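PDB 3CGX: putative nucleotide-diphospho-sugar transferase from Desulfovibrio desulfuricans subsp. desulfuricans, which is of unknown function but probably transfers a sugar from a nucleotide-diphospho-sugar donor, as GT-A glycosyltransferases do. Local coordinates for residues M34-D42 and F210-L219. Sequence-based numbering, arbitrary orientation. Where two conformers were deposited one is given.
Sequences MLYRHFVQD and FRRSSTYALL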
HETATM    1  N   MSE A  34       8.703  14.362  -0.874  1.00 22.65           N
HETATM    2  CA  MSE A  34       8.256  14.836   0.430  1.00 22.16           C
HETATM    3  C   MSE A  34       6.798  14.431   0.629  1.00 22.35           C
HETATM    4  O   MSE A  34       6.397  13.970   1.718  1.00 20.31           O
HETATM    5  CB  MSE A  34       8.405  16.372   0.565  1.00 22.97           C
HETATM    6  CG  MSE A  34       7.919  16.912   1.839  1.00 27.65           C
HETATM    7 SE   MSE A  34       9.043  16.313   3.363  0.75 40.03          SE
HETATM    8  CE  MSE A  34      10.822  16.371   2.492  1.00 49.98           C
ATOM      9  N   LEU A  35       6.010  14.574  -0.429  1.00 22.47           N
ATOM     10  CA  LEU A  35       4.596  14.153  -0.383  1.00 20.30           C
ATOM     11  C   LEU A  35       4.485  12.665  -0.067  1.00 20.80           C
ATOM     12  O   LEU A  35       3.712  12.257   0.819  1.00 21.79           O
ATOM     13  CB  LEU A  35       3.844  14.501  -1.661  1.00 19.37           C
ATOM     14  CG  LEU A  35       3.487  15.957  -1.842  1.00 25.10           C
ATOM     15  CD1 LEU A  35       3.261  16.277  -3.333  1.00 23.25           C
ATOM     16  CD2 LEU A  35       2.216  16.317  -0.928  1.00 21.07           C
ATOM     17  N   TYR A  36       5.270  11.862  -0.777  1.00 21.19           N
ATOM     18  CA  TYR A  36       5.237  10.404  -0.588  1.00 21.70           C
ATOM     19  C   TYR A  36       5.713  10.054   0.833  1.00 23.28           C
ATOM     20  O   TYR A  36       5.132   9.204   1.515  1.00 23.77           O
ATOM     21  CB  TYR A  36       6.025   9.662  -1.707  1.00 20.55           C
ATOM     22  CG  TYR A  36       6.108   8.171  -1.406  1.00 19.98           C
ATOM     23  CD1 TYR A  36       4.976   7.366  -1.455  1.00 21.40           C
ATOM     24  CD2 TYR A  36       7.326   7.579  -1.036  1.00 25.26           C
ATOM     25  CE1 TYR A  36       5.040   5.997  -1.110  1.00 26.41           C
ATOM     26  CE2 TYR A  36       7.401   6.225  -0.721  1.00 22.48           C
ATOM     27  CZ  TYR A  36       6.261   5.441  -0.737  1.00 26.49           C
ATOM     28  OH  TYR A  36       6.281   4.107  -0.413  1.00 23.59           O
ATOM     29  N   ARG A  37       6.729  10.769   1.306  1.00 23.36           N
ATOM     30  CA  ARG A  37       7.228  10.577   2.682  1.00 23.78           C
ATOM     31  C   ARG A  37       6.079  10.716   3.660  1.00 24.44           C
ATOM     32  O   ARG A  37       5.875   9.870   4.562  1.00 21.49           O
ATOM     33  CB  ARG A  37       8.354  11.553   2.961  1.00 23.71           C
ATOM     34  CG  ARG A  37       8.859  11.561   4.380  1.00 26.07           C
ATOM     35  CD  ARG A  37       9.892  12.679   4.586  1.00 27.01           C
ATOM     36  NE  ARG A  37      11.146  12.283   3.994  1.00 34.24           N
ATOM     37  CZ  ARG A  37      12.096  11.615   4.657  1.00 37.47           C
ATOM     38  NH1 ARG A  37      11.925  11.333   5.937  1.00 32.44           N
ATOM     39  NH2 ARG A  37      13.227  11.270   4.050  1.00 31.59           N
ATOM     40  N   HIS A  38       5.284  11.762   3.450  1.00 22.81           N
ATOM     41  CA  HIS A  38       4.121  12.006   4.305  1.00 22.87           C
ATOM     42  C   HIS A  38       2.973  11.010   4.107  1.00 21.10           C
ATOM     43  O   HIS A  38       2.235  10.737   5.090  1.00 23.60           O
ATOM     44  CB  HIS A  38       3.660  13.459   4.172  1.00 24.92           C
ATOM     45  CG  HIS A  38       4.561  14.386   4.918  1.00 29.20           C
ATOM     46  ND1 HIS A  38       4.399  14.633   6.265  1.00 32.39           N
ATOM     47  CD2 HIS A  38       5.722  14.984   4.557  1.00 37.52           C
ATOM     48  CE1 HIS A  38       5.377  15.422   6.680  1.00 35.96           C
ATOM     49  NE2 HIS A  38       6.196  15.645   5.666  1.00 32.54           N
ATOM     50  N   PHE A  39       2.822  10.477   2.899  1.00 22.70           N
ATOM     51  CA  PHE A  39       1.798   9.446   2.650  1.00 23.04           C
ATOM     52  C   PHE A  39       2.106   8.309   3.618  1.00 22.85           C
ATOM     53  O   PHE A  39       1.224   7.784   4.316  1.00 24.27           O
ATOM     54  CB  PHE A  39       1.868   8.839   1.261  1.00 21.59           C
ATOM     55  CG  PHE A  39       1.384   9.733   0.124  1.00 22.46           C
ATOM     56  CD1 PHE A  39       1.115  11.080   0.299  1.00 20.79           C
ATOM     57  CD2 PHE A  39       1.331   9.222  -1.161  1.00 24.82           C
ATOM     58  CE1 PHE A  39       0.738  11.866  -0.777  1.00 23.48           C
ATOM     59  CE2 PHE A  39       0.951  10.026  -2.255  1.00 25.98           C
ATOM     60  CZ  PHE A  39       0.685  11.360  -2.032  1.00 20.78           C
ATOM     61  N   VAL A  40       3.386   7.933   3.647  1.00 20.98           N
ATOM     62  CA  VAL A  40       3.820   6.770   4.422  1.00 21.86           C
ATOM     63  C   VAL A  40       3.654   6.996   5.929  1.00 24.28           C
ATOM     64  O   VAL A  40       3.085   6.172   6.678  1.00 23.28           O
ATOM     65  CB  VAL A  40       5.275   6.300   4.041  1.00 22.58           C
ATOM     66  CG1 VAL A  40       5.768   5.254   5.025  1.00 23.07           C
ATOM     67  CG2 VAL A  40       5.335   5.743   2.577  1.00 19.48           C
ATOM     68  N   GLN A  41       4.165   8.126   6.387  1.00 26.28           N
ATOM     69  CA  GLN A  41       3.991   8.518   7.792  1.00 25.81           C
ATOM     70  C   GLN A  41       2.561   8.521   8.247  1.00 29.26           C
ATOM     71  O   GLN A  41       2.237   8.017   9.313  1.00 27.46           O
ATOM     72  CB  GLN A  41       4.575   9.906   8.059  1.00 27.11           C
ATOM     73  CG  GLN A  41       6.058   9.890   8.002  1.00 27.17           C
ATOM     74  CD  GLN A  41       6.673  11.268   8.077  1.00 36.31           C
ATOM     75  OE1 GLN A  41       7.801  11.424   7.661  1.00 24.43           O
ATOM     76  NE2 GLN A  41       5.929  12.286   8.598  1.00 29.02           N
ATOM     77  N   ASP A  42       1.692   9.123   7.464  1.00 25.14           N
ATOM     78  CA  ASP A  42       0.300   9.188   7.832  1.00 24.40           C
ATOM     79  C   ASP A  42      -0.349   7.817   7.880  1.00 26.61           C
ATOM     80  O   ASP A  42      -1.104   7.517   8.824  1.00 27.19           O
ATOM     81  CB  ASP A  42      -0.517  10.089   6.878  1.00 25.03           C
ATOM     82  CG  ASP A  42      -0.134  11.564   6.976  1.00 31.31           C
ATOM     83  OD1 ASP A  42       0.545  11.933   7.926  1.00 28.34           O
ATOM     84  OD2 ASP A  42      -0.491  12.321   6.062  1.00 30.63           O
ATOM     85  N   PHE A 210      -9.043  12.963   6.739  1.00 32.82           N
ATOM     86  CA  PHE A 210      -7.745  13.107   6.066  1.00 29.71           C
ATOM     87  C   PHE A 210      -7.298  14.574   6.087  1.00 28.41           C
ATOM     88  O   PHE A 210      -6.096  14.882   5.964  1.00 25.69           O
ATOM     89  CB  PHE A 210      -7.813  12.603   4.633  1.00 32.02           C
ATOM     90  CG  PHE A 210      -6.468  12.570   3.938  1.00 28.63           C
ATOM     91  CD1 PHE A 210      -5.466  11.753   4.416  1.00 34.82           C
ATOM     92  CD2 PHE A 210      -6.217  13.352   2.845  1.00 29.27           C
ATOM     93  CE1 PHE A 210      -4.264  11.712   3.817  1.00 34.49           C
ATOM     94  CE2 PHE A 210      -4.964  13.321   2.228  1.00 25.14           C
ATOM     95  CZ  PHE A 210      -4.019  12.499   2.707  1.00 30.60           C
ATOM     96  N   ARG A 211      -8.274  15.471   6.237  1.00 26.52           N
ATOM     97  CA  ARG A 211      -7.986  16.927   6.358  1.00 27.99           C
ATOM     98  C   ARG A 211      -7.036  17.273   7.525  1.00 27.69           C
ATOM     99  O   ARG A 211      -6.308  18.274   7.478  1.00 26.41           O
ATOM    100  CB  ARG A 211      -9.267  17.729   6.469  1.00 31.74           C
ATOM    101  N   ARG A 212      -6.984  16.419   8.543  1.00 27.30           N
ATOM    102  CA  ARG A 212      -6.087  16.662   9.698  1.00 24.58           C
ATOM    103  C   ARG A 212      -4.723  16.014   9.562  1.00 26.72           C
ATOM    104  O   ARG A 212      -3.918  16.098  10.478  1.00 24.51           O
ATOM    105  CB  ARG A 212      -6.711  16.160  10.988  1.00 29.52           C
ATOM    106  CG  ARG A 212      -8.144  16.567  11.110  1.00 33.31           C
ATOM    107  CD  ARG A 212      -8.631  16.319  12.512  1.00 37.58           C
ATOM    108  NE  ARG A 212      -8.123  17.365  13.383  1.00 43.89           N
ATOM    109  CZ  ARG A 212      -7.969  17.228  14.691  1.00 52.09           C
ATOM    110  NH1 ARG A 212      -8.231  16.062  15.271  1.00 55.89           N
ATOM    111  NH2 ARG A 212      -7.530  18.256  15.407  1.00 52.47           N
ATOM    112  N   SER A 213      -4.460  15.378   8.421  1.00 26.15           N
ATOM    113  CA  SER A 213      -3.194  14.701   8.198  1.00 23.87           C
ATOM    114  C   SER A 213      -2.060  15.652   7.818  1.00 26.47           C
ATOM    115  O   SER A 213      -2.289  16.774   7.366  1.00 24.64           O
ATOM    116  CB  SER A 213      -3.341  13.633   7.103  1.00 24.69           C
ATOM    117  OG  SER A 213      -3.579  14.197   5.810  1.00 24.96           O
ATOM    118  N   SER A 214      -0.834  15.170   8.011  1.00 26.69           N
ATOM    119  CA  SER A 214       0.368  15.921   7.645  1.00 25.31           C
ATOM    120  C   SER A 214       0.433  16.023   6.135  1.00 21.45           C
ATOM    121  O   SER A 214       0.822  17.060   5.611  1.00 24.26           O
ATOM    122  CB  SER A 214       1.643  15.327   8.213  1.00 30.01           C
ATOM    123  OG  SER A 214       1.954  14.111   7.614  1.00 27.76           O
ATOM    124  N   THR A 215       0.005  14.988   5.428  1.00 23.07           N
ATOM    125  CA  THR A 215      -0.093  15.052   3.976  1.00 21.89           C
ATOM    126  C   THR A 215      -1.008  16.202   3.552  1.00 22.97           C
ATOM    127  O   THR A 215      -0.610  17.059   2.731  1.00 24.15           O
ATOM    128  CB  THR A 215      -0.600  13.754   3.344  1.00 23.44           C
ATOM    129  OG1 THR A 215       0.376  12.763   3.559  1.00 24.66           O
ATOM    130  CG2 THR A 215      -0.816  13.894   1.755  1.00 21.53           C
ATOM    131  N   TYR A 216      -2.218  16.254   4.119  1.00 21.86           N
ATOM    132  CA  TYR A 216      -3.160  17.298   3.708  1.00 21.51           C
ATOM    133  C   TYR A 216      -2.608  18.689   4.039  1.00 21.86           C
ATOM    134  O   TYR A 216      -2.816  19.673   3.252  1.00 22.28           O
ATOM    135  CB  TYR A 216      -4.565  17.080   4.297  1.00 21.36           C
ATOM    136  CG  TYR A 216      -5.590  18.035   3.707  1.00 27.94           C
ATOM    137  CD1 TYR A 216      -5.771  19.276   4.257  1.00 26.41           C
ATOM    138  CD2 TYR A 216      -6.370  17.690   2.588  1.00 23.85           C
ATOM    139  CE1 TYR A 216      -6.671  20.152   3.747  1.00 31.14           C
ATOM    140  CE2 TYR A 216      -7.287  18.584   2.077  1.00 30.91           C
ATOM    141  CZ  TYR A 216      -7.421  19.802   2.659  1.00 35.72           C
ATOM    142  OH  TYR A 216      -8.329  20.716   2.175  1.00 43.15           O
ATOM    143  N   ALA A 217      -1.921  18.821   5.175  1.00 23.02           N
ATOM    144  CA  ALA A 217      -1.273  20.114   5.494  1.00 23.51           C
ATOM    145  C   ALA A 217      -0.314  20.549   4.367  1.00 21.55           C
ATOM    146  O   ALA A 217      -0.237  21.744   4.004  1.00 19.59           O
ATOM    147  CB  ALA A 217      -0.512  20.073   6.866  1.00 21.15           C
ATOM    148  N   LEU A 218       0.486  19.624   3.861  0.70 20.20           N
ATOM    149  CA  LEU A 218       1.336  19.863   2.716  0.70 21.19           C
ATOM    150  C   LEU A 218       0.601  20.281   1.458  0.70 20.84           C
ATOM    151  O   LEU A 218       1.041  21.100   0.723  0.70 20.92           O
ATOM    152  CB  LEU A 218       2.087  18.613   2.365  0.70 25.10           C
ATOM    153  CG  LEU A 218       3.547  18.583   2.582  0.70 28.43           C
ATOM    154  CD1 LEU A 218       4.233  19.736   1.882  0.70 27.98           C
ATOM    155  CD2 LEU A 218       3.625  18.694   4.030  0.70 28.43           C
ATOM    156  N   LEU A 219      -0.502  19.638   1.205  1.00 19.39           N
ATOM    157  CA  LEU A 219      -1.336  19.951   0.031  1.00 20.31           C
ATOM    158  C   LEU A 219      -1.880  21.368   0.114  1.00 20.05           C
ATOM    159  O   LEU A 219      -1.870  22.097  -0.863  1.00 20.39           O
ATOM    160  CB  LEU A 219      -2.491  18.957  -0.150  1.00 20.15           C
ATOM    161  CG  LEU A 219      -2.159  17.456  -0.290  1.00 24.80           C
ATOM    162  CD1 LEU A 219      -3.428  16.581  -0.337  1.00 22.97           C
ATOM    163  CD2 LEU A 219      -1.313  17.198  -1.496  1.00 19.87           C
TER
HETATM  164  O   HOH W   1       3.506  12.636  10.091  1.00 38.69           O
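Asp42 reaches from helix 34-42 to the first turn of helix 214-219 and takes three hydrogen bonds with its two carboxylate oxygens. OD1 is met on its syn side by the Ser214 hydroxyl, OG to OD1 2.6 Å. OD2 uses its syn lone pair for the backbone N of Thr215, at 2.8 Å, and takes the Thr215 hydroxyl, OG1, at 2.7 Å from well above the carboxylate plane. Two donors on OD2 and one on OD1 should fix the rotation of the group, and the nearby helix N-terminus would probably favour its negative charge.

Thr215 can be followed outward from CB, which lies 3.1 Å from Asp42 OD2. Its two branches part there: OG1, anti to the carbonyl carbon (chi1 -66°), turns to the carboxylate and also comes close to the carbonyl oxygen of His38, while Thr215 CG2 comes within 3.6 Å of Phe39 CE1. The whole side chain is a knob in the hole formed by Leu35, His38, Phe39 and Asp42.

Ser214 OG links two residues one turn apart on helix 34-42. Besides giving its proton to Asp42, Ser214 OG accepts from His38 ND1 at 2.8 Å, nearly in the imidazole plane, with an N-H...O angle of 159°; a water joins it to Gln41 NE2, while Gln41 OE1 is hydrogen-bonded to Trp72 NE1. Farther along, Leu35 CD2 packs on Leu219 CD2, and Leu198 of helix 195-204 touches both leucines.

The axes of segments 34-42 and 214-219 approach to 8.9 Å, with their N-to-C directions 153° apart. This is a near-antiparallel helix pair whose carboxylate grips a helix N-terminus just after the Ser213 N-cap, fastening the C-terminal helical region to helix 29-47, which packs on strand 5-11 of the GT-A-like alpha/beta fold.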